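Local atomic coordinates of C-domain type II peptide synthetase (Streptomyces globisporus, PDB entry 4ZNM), a protein that belongs to the condensation-domain family of peptide synthetases, as a stand-alone (type II) domain with the fold of the CoA-dependent acyltransferases. Residues R246-V258 with W412-L426. Residues are numbered along the deposited sequence; the frame is centred on the assembly and turned at random.
Sequences RFAVRGELADAVV and WSIHIDPSGSMAGSL
Phe247 lies flat across Gly424, and the CA of that glycine makes a CH-pi contact 3.6 Å from the ring centroid, 17° off the normal. With no side chain in the way, the ring comes right down onto the glycine backbone. With CG wedged between its own backbone N and carbonyl carbon (chi1 65°), Phe247 swings over the neighbouring strand, and CZ reaches beyond it to touch CD1 of Ile414 at 3.6 Å, the methyl arriving at the ring edge. On the same face, CG2 of Val249 packs on CB of Met422, a selenomethionine, at 3.9 Å. The Met422 chain, bent at chi2 and chi3, brings SE within 4.5 Å of Val257 CG1 on helix 251-264. Met272 of helix 268-284 and Leu442 of helix 435-454 help bury this layer.

Between the strands, Phe247 N bonds to Gly424 O at 2.8 Å and Gly424 N returns to Phe247 O at 2.7 Å. The next pair is looser: Val249 N reaches Met422 O at 2.9 Å, but the buried Met422 N finds no partner. On the opposite face, NH1 of Arg246 donates in its guanidinium plane to OG of Ser425, 3.2 Å away and nearly straight at 161°. NH2 of Arg246 forms a salt bridge with Glu125, while NE bonds to Leu398 O. The whole is an antiparallel sheet edge: hairpin 412-426, closed by a type I turn from Asp417 to Gly420, takes strand 246-249 as its outer neighbour within the condensation-domain fold.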
ATOM      1  N   ARG A 246      -7.620  11.722   2.950  1.00 23.90           N
ATOM      2  CA  ARG A 246      -7.493  10.830   4.106  1.00 24.01           C
ATOM      3  C   ARG A 246      -8.817  10.756   4.801  1.00 26.30           C
ATOM      4  O   ARG A 246      -9.542  11.728   4.807  1.00 30.34           O
ATOM      5  CB  ARG A 246      -6.463  11.345   5.092  1.00 33.45           C
ATOM      6  CG  ARG A 246      -5.271  11.950   4.456  1.00 36.12           C
ATOM      7  CD  ARG A 246      -4.314  10.909   3.975  1.00 39.32           C
ATOM      8  NE  ARG A 246      -3.137  11.596   3.460  1.00 46.49           N
ATOM      9  CZ  ARG A 246      -2.205  11.025   2.718  1.00 36.67           C
ATOM     10  NH1 ARG A 246      -2.307   9.746   2.391  1.00 35.38           N
ATOM     11  NH2 ARG A 246      -1.190  11.749   2.303  1.00 41.51           N
ATOM     12  N   PHE A 247      -9.143   9.612   5.365  1.00 31.06           N
ATOM     13  CA  PHE A 247     -10.369   9.485   6.137  1.00 31.00           C
ATOM     14  C   PHE A 247     -10.186   8.439   7.221  1.00 31.64           C
ATOM     15  O   PHE A 247      -9.196   7.696   7.239  1.00 27.76           O
ATOM     16  CB  PHE A 247     -11.551   9.124   5.234  1.00 32.36           C
ATOM     17  CG  PHE A 247     -11.432   7.787   4.593  1.00 31.44           C
ATOM     18  CD1 PHE A 247     -10.777   7.650   3.393  1.00 28.41           C
ATOM     19  CD2 PHE A 247     -11.988   6.662   5.185  1.00 31.95           C
ATOM     20  CE1 PHE A 247     -10.665   6.409   2.773  1.00 31.97           C
ATOM     21  CE2 PHE A 247     -11.895   5.409   4.552  1.00 33.17           C
ATOM     22  CZ  PHE A 247     -11.225   5.293   3.356  1.00 31.25           C
ATOM     23  N   ALA A 248     -11.143   8.404   8.136  1.00 39.68           N
ATOM     24  CA  ALA A 248     -11.109   7.482   9.267  1.00 45.06           C
ATOM     25  C   ALA A 248     -12.508   6.981   9.501  1.00 45.21           C
ATOM     26  O   ALA A 248     -13.483   7.734   9.381  1.00 51.59           O
ATOM     27  CB  ALA A 248     -10.597   8.142  10.472  1.00 41.30           C
ATOM     28  N   VAL A 249     -12.625   5.700   9.799  1.00 34.51           N
ATOM     29  CA  VAL A 249     -13.929   5.184  10.102  1.00 42.90           C
ATOM     30  C   VAL A 249     -14.125   5.409  11.591  1.00 53.63           C
ATOM     31  O   VAL A 249     -13.456   4.795  12.424  1.00 38.98           O
ATOM     32  CB  VAL A 249     -14.081   3.745   9.669  1.00 38.94           C
ATOM     33  CG1 VAL A 249     -15.506   3.279   9.901  1.00 41.89           C
ATOM     34  CG2 VAL A 249     -13.772   3.645   8.217  1.00 36.00           C
ATOM     35  N   ARG A 250     -15.018   6.363  11.867  1.00 72.53           N
ATOM     36  CA  ARG A 250     -15.521   6.728  13.192  1.00 74.72           C
ATOM     37  C   ARG A 250     -15.773   5.540  14.127  1.00 69.57           C
ATOM     38  O   ARG A 250     -16.291   4.516  13.698  1.00 79.12           O
ATOM     39  CB  ARG A 250     -16.830   7.520  13.022  1.00 87.53           C
ATOM     40  CG  ARG A 250     -16.717   8.724  12.081  1.00 94.86           C
ATOM     41  CD  ARG A 250     -18.058   9.442  11.848  1.00 98.82           C
ATOM     42  NE  ARG A 250     -19.018   8.693  11.021  1.00 93.69           N
ATOM     43  CZ  ARG A 250     -20.061   7.996  11.482  1.00 86.17           C
ATOM     44  NH1 ARG A 250     -20.306   7.899  12.788  1.00 77.57           N
ATOM     45  NH2 ARG A 250     -20.866   7.373  10.623  1.00 94.54           N
ATOM     46  N   GLY A 251     -15.434   5.703  15.405  1.00 67.82           N
ATOM     47  CA  GLY A 251     -15.610   4.667  16.404  1.00 70.09           C
ATOM     48  C   GLY A 251     -16.940   3.937  16.321  1.00 55.79           C
ATOM     49  O   GLY A 251     -16.951   2.727  16.163  1.00 47.78           O
ATOM     50  N   GLU A 252     -18.049   4.664  16.413  1.00 48.44           N
ATOM     51  CA  GLU A 252     -19.389   4.079  16.253  1.00 54.76           C
ATOM     52  C   GLU A 252     -19.488   3.200  14.980  1.00 45.77           C
ATOM     53  O   GLU A 252     -19.839   2.021  15.047  1.00 45.26           O
ATOM     54  CB  GLU A 252     -20.444   5.205  16.222  1.00 71.20           C
ATOM     55  CG  GLU A 252     -21.902   4.768  16.460  1.00 84.02           C
ATOM     56  CD  GLU A 252     -22.804   5.903  16.973  1.00 96.11           C
ATOM     57  OE1 GLU A 252     -23.220   5.860  18.156  1.00101.74           O
ATOM     58  OE2 GLU A 252     -23.113   6.825  16.188  1.00 87.07           O
ATOM     59  N   LEU A 253     -19.187   3.772  13.823  1.00 37.54           N
ATOM     60  CA  LEU A 253     -19.233   3.010  12.573  1.00 44.20           C
ATOM     61  C   LEU A 253     -18.227   1.858  12.559  1.00 40.51           C
ATOM     62  O   LEU A 253     -18.542   0.762  12.092  1.00 37.06           O
ATOM     63  CB  LEU A 253     -18.965   3.922  11.379  1.00 46.58           C
ATOM     64  CG  LEU A 253     -19.023   3.279   9.990  1.00 43.70           C
ATOM     65  CD1 LEU A 253     -20.334   2.510   9.799  1.00 46.63           C
ATOM     66  CD2 LEU A 253     -18.868   4.360   8.953  1.00 40.13           C
ATOM     67  N   ALA A 254     -17.014   2.117  13.052  1.00 36.27           N
ATOM     68  CA  ALA A 254     -15.967   1.099  13.138  1.00 35.33           C
ATOM     69  C   ALA A 254     -16.484  -0.095  13.962  1.00 33.74           C
ATOM     70  O   ALA A 254     -16.374  -1.244  13.567  1.00 36.49           O
ATOM     71  CB  ALA A 254     -14.704   1.676  13.780  1.00 34.06           C
ATOM     72  N   ASP A 255     -17.045   0.205  15.114  1.00 40.96           N
ATOM     73  CA  ASP A 255     -17.541  -0.838  15.997  1.00 41.74           C
ATOM     74  C   ASP A 255     -18.655  -1.639  15.312  1.00 41.73           C
ATOM     75  O   ASP A 255     -18.693  -2.865  15.436  1.00 39.88           O
ATOM     76  CB  ASP A 255     -18.017  -0.229  17.314  1.00 49.63           C
ATOM     77  CG  ASP A 255     -16.862   0.200  18.212  1.00 62.69           C
ATOM     78  OD1 ASP A 255     -15.703   0.252  17.737  1.00 58.56           O
ATOM     79  OD2 ASP A 255     -17.118   0.494  19.396  1.00 68.58           O
ATOM     80  N   ALA A 256     -19.529  -0.966  14.561  1.00 40.00           N
ATOM     81  CA  ALA A 256     -20.603  -1.659  13.847  1.00 45.69           C
ATOM     82  C   ALA A 256     -20.041  -2.577  12.761  1.00 36.94           C
ATOM     83  O   ALA A 256     -20.551  -3.674  12.535  1.00 34.01           O
ATOM     84  CB  ALA A 256     -21.575  -0.666  13.239  1.00 49.39           C
ATOM     85  N   VAL A 257     -18.989  -2.138  12.090  1.00 32.35           N
ATOM     86  CA  VAL A 257     -18.374  -2.939  11.028  1.00 31.12           C
ATOM     87  C   VAL A 257     -17.764  -4.195  11.632  1.00 34.42           C
ATOM     88  O   VAL A 257     -17.989  -5.294  11.145  1.00 34.43           O
ATOM     89  CB  VAL A 257     -17.311  -2.145  10.260  1.00 29.74           C
ATOM     90  CG1 VAL A 257     -16.466  -3.053   9.410  1.00 36.38           C
ATOM     91  CG2 VAL A 257     -17.963  -1.084   9.383  1.00 29.93           C
ATOM     92  N   VAL A 258     -16.992  -4.022  12.706  1.00 33.27           N
ATOM     93  CA  VAL A 258     -16.348  -5.150  13.393  1.00 34.03           C
ATOM     94  C   VAL A 258     -17.352  -6.174  13.918  1.00 35.37           C
ATOM     95  O   VAL A 258     -17.138  -7.375  13.792  1.00 42.10           O
ATOM     96  CB  VAL A 258     -15.465  -4.645  14.560  1.00 37.54           C
ATOM     97  CG1 VAL A 258     -15.022  -5.803  15.456  1.00 40.12           C
ATOM     98  CG2 VAL A 258     -14.257  -3.890  14.023  1.00 37.81           C
ATOM     99  N   TRP A 412      -7.862   2.877  -3.307  1.00 21.64           N
ATOM    100  CA  TRP A 412      -8.359   2.927  -1.927  1.00 19.29           C
ATOM    101  C   TRP A 412      -7.464   2.061  -1.086  1.00 23.96           C
ATOM    102  O   TRP A 412      -7.250   0.900  -1.398  1.00 22.72           O
ATOM    103  CB  TRP A 412      -9.786   2.420  -1.805  1.00 20.42           C
ATOM    104  CG  TRP A 412     -10.799   3.096  -2.600  1.00 21.88           C
ATOM    105  CD1 TRP A 412     -10.968   3.009  -3.935  1.00 21.45           C
ATOM    106  CD2 TRP A 412     -11.854   3.926  -2.110  1.00 20.05           C
ATOM    107  NE1 TRP A 412     -12.048   3.756  -4.319  1.00 20.75           N
ATOM    108  CE2 TRP A 412     -12.609   4.325  -3.212  1.00 24.20           C
ATOM    109  CE3 TRP A 412     -12.227   4.366  -0.836  1.00 24.41           C
ATOM    110  CZ2 TRP A 412     -13.727   5.162  -3.090  1.00 29.48           C
ATOM    111  CZ3 TRP A 412     -13.317   5.190  -0.718  1.00 26.02           C
ATOM    112  CH2 TRP A 412     -14.061   5.569  -1.832  1.00 24.81           C
ATOM    113  N   SER A 413      -6.952   2.622  -0.003  1.00 29.80           N
ATOM    114  CA  SER A 413      -6.000   1.946   0.871  1.00 32.45           C
ATOM    115  C   SER A 413      -6.515   2.035   2.315  1.00 32.75           C
ATOM    116  O   SER A 413      -6.537   3.123   2.885  1.00 29.42           O
ATOM    117  CB  SER A 413      -4.617   2.595   0.735  1.00 38.36           C
ATOM    118  OG  SER A 413      -3.645   1.960   1.555  1.00 45.42           O
ATOM    119  N   ILE A 414      -6.945   0.901   2.873  1.00 29.26           N
ATOM    120  CA  ILE A 414      -7.561   0.841   4.193  1.00 29.37           C
ATOM    121  C   ILE A 414      -6.632   0.161   5.192  1.00 29.98           C
ATOM    122  O   ILE A 414      -6.294  -1.009   4.989  1.00 25.71           O
ATOM    123  CB  ILE A 414      -8.874   0.049   4.174  1.00 39.48           C
ATOM    124  CG1 ILE A 414      -9.778   0.478   3.012  1.00 47.79           C
ATOM    125  CG2 ILE A 414      -9.584   0.181   5.503  1.00 41.90           C
ATOM    126  CD1 ILE A 414     -10.279   1.854   3.106  1.00 52.86           C
ATOM    127  N   HIS A 415      -6.261   0.837   6.286  1.00 25.37           N
ATOM    128  CA  HIS A 415      -5.610   0.145   7.394  1.00 25.01           C
ATOM    129  C   HIS A 415      -6.638  -0.227   8.451  1.00 25.54           C
ATOM    130  O   HIS A 415      -7.348   0.624   8.960  1.00 24.27           O
ATOM    131  CB  HIS A 415      -4.497   0.986   8.033  1.00 35.20           C
ATOM    132  CG  HIS A 415      -3.886   0.336   9.230  1.00 50.90           C
ATOM    133  ND1 HIS A 415      -4.090   0.795  10.517  1.00 49.67           N
ATOM    134  CD2 HIS A 415      -3.113  -0.770   9.342  1.00 60.93           C
ATOM    135  CE1 HIS A 415      -3.453   0.010  11.366  1.00 55.45           C
ATOM    136  NE2 HIS A 415      -2.853  -0.948  10.680  1.00 55.66           N
ATOM    137  N   ILE A 416      -6.687  -1.508   8.793  1.00 27.12           N
ATOM    138  CA  ILE A 416      -7.659  -2.018   9.753  1.00 29.98           C
ATOM    139  C   ILE A 416      -6.924  -2.352  11.044  1.00 32.59           C
ATOM    140  O   ILE A 416      -6.121  -3.270  11.106  1.00 32.84           O
ATOM    141  CB  ILE A 416      -8.403  -3.224   9.186  1.00 35.35           C
ATOM    142  CG1 ILE A 416      -9.222  -2.776   7.975  1.00 49.32           C
ATOM    143  CG2 ILE A 416      -9.308  -3.852  10.248  1.00 34.59           C
ATOM    144  CD1 ILE A 416      -9.530  -3.870   7.022  1.00 66.36           C
ATOM    145  N   ASP A 417      -7.194  -1.578  12.071  1.00 32.91           N
ATOM    146  CA  ASP A 417      -6.473  -1.733  13.311  1.00 50.72           C
ATOM    147  C   ASP A 417      -7.027  -2.906  14.114  1.00 53.77           C
ATOM    148  O   ASP A 417      -8.234  -3.209  14.023  1.00 47.22           O
ATOM    149  CB  ASP A 417      -6.542  -0.452  14.127  1.00 68.47           C
ATOM    150  CG  ASP A 417      -5.346  -0.288  15.030  1.00 75.68           C
ATOM    151  OD1 ASP A 417      -5.418  -0.788  16.176  1.00 76.81           O
ATOM    152  OD2 ASP A 417      -4.340   0.321  14.583  1.00 76.17           O
ATOM    153  N   PRO A 418      -6.144  -3.581  14.884  1.00 80.40           N
ATOM    154  CA  PRO A 418      -6.582  -4.620  15.827  1.00 79.26           C
ATOM    155  C   PRO A 418      -7.535  -4.064  16.880  1.00 78.61           C
ATOM    156  O   PRO A 418      -8.499  -4.730  17.266  1.00 76.01           O
ATOM    157  CB  PRO A 418      -5.267  -5.095  16.474  1.00 82.70           C
ATOM    158  CG  PRO A 418      -4.206  -4.743  15.494  1.00 76.29           C
ATOM    159  CD  PRO A 418      -4.669  -3.475  14.844  1.00 71.79           C
ATOM    160  N   SER A 419      -7.256  -2.840  17.326  1.00 80.04           N
ATOM    161  CA  SER A 419      -8.073  -2.158  18.334  1.00 75.82           C
ATOM    162  C   SER A 419      -9.532  -2.021  17.903  1.00 75.84           C
ATOM    163  O   SER A 419     -10.418  -1.803  18.734  1.00 70.99           O
ATOM    164  CB  SER A 419      -7.508  -0.762  18.619  1.00 70.14           C
ATOM    165  OG  SER A 419      -7.350  -0.033  17.398  1.00 69.53           O
ATOM    166  N   GLY A 420      -9.769  -2.126  16.600  1.00 58.85           N
ATOM    167  CA  GLY A 420     -11.086  -1.919  16.052  1.00 60.23           C
ATOM    168  C   GLY A 420     -11.142  -0.784  15.047  1.00 62.46           C
ATOM    169  O   GLY A 420     -12.031  -0.763  14.212  1.00 64.29           O
ATOM    170  N   SER A 421     -10.197   0.149  15.100  1.00 62.71           N
ATOM    171  CA  SER A 421     -10.298   1.363  14.292  1.00 62.69           C
ATOM    172  C   SER A 421      -9.717   1.242  12.874  1.00 46.25           C
ATOM    173  O   SER A 421      -8.858   0.395  12.608  1.00 33.99           O
ATOM    174  CB  SER A 421      -9.609   2.511  15.012  1.00 63.24           C
ATOM    175  OG  SER A 421     -10.129   3.735  14.535  1.00 63.81           O
HETATM  176  N   MSE A 422     -10.172   2.118  11.981  1.00 36.60           N
HETATM  177  CA  MSE A 422      -9.723   2.113  10.598  1.00 41.74           C
HETATM  178  C   MSE A 422      -9.328   3.486  10.093  1.00 34.69           C
HETATM  179  O   MSE A 422     -10.004   4.484  10.340  1.00 32.23           O
HETATM  180  CB  MSE A 422     -10.796   1.561   9.661  1.00 63.28           C
HETATM  181  CG  MSE A 422     -10.909   0.052   9.655  1.00 86.18           C
HETATM  182 SE   MSE A 422     -12.761  -0.550   9.872  0.87 82.97          SE
HETATM  183  CE  MSE A 422     -13.032   0.247  11.594  1.00 94.10           C
ATOM    184  N   ALA A 423      -8.245   3.496   9.332  1.00 29.38           N
ATOM    185  CA  ALA A 423      -7.739   4.705   8.708  1.00 29.04           C
ATOM    186  C   ALA A 423      -7.603   4.449   7.213  1.00 30.70           C
ATOM    187  O   ALA A 423      -7.057   3.427   6.795  1.00 32.48           O
ATOM    188  CB  ALA A 423      -6.410   5.103   9.299  1.00 28.74           C
ATOM    189  N   GLY A 424      -8.101   5.374   6.408  1.00 31.46           N
ATOM    190  CA  GLY A 424      -8.098   5.172   4.973  1.00 25.20           C
ATOM    191  C   GLY A 424      -7.504   6.314   4.177  1.00 23.90           C
ATOM    192  O   GLY A 424      -7.423   7.455   4.652  1.00 24.18           O
ATOM    193  N   SER A 425      -7.129   5.982   2.945  1.00 23.76           N
ATOM    194  CA  SER A 425      -6.699   6.939   1.940  1.00 24.49           C
ATOM    195  C   SER A 425      -7.332   6.624   0.597  1.00 29.55           C
ATOM    196  O   SER A 425      -7.502   5.450   0.224  1.00 29.84           O
ATOM    197  CB  SER A 425      -5.187   6.919   1.797  1.00 30.19           C
ATOM    198  OG  SER A 425      -4.580   7.560   2.910  1.00 37.50           O
ATOM    199  N   LEU A 426      -7.724   7.689  -0.085  1.00 25.51           N
ATOM    200  CA  LEU A 426      -8.230   7.619  -1.430  1.00 21.39           C
ATOM    201  C   LEU A 426      -7.296   8.453  -2.276  1.00 19.91           C
ATOM    202  O   LEU A 426      -7.196   9.674  -2.080  1.00 20.36           O
ATOM    203  CB  LEU A 426      -9.653   8.157  -1.519  1.00 20.62           C
ATOM    204  CG  LEU A 426     -10.245   8.232  -2.932  1.00 20.56           C
ATOM    205  CD1 LEU A 426     -10.203   6.904  -3.697  1.00 25.38           C
ATOM    206  CD2 LEU A 426     -11.678   8.725  -2.813  1.00 25.70           C
TER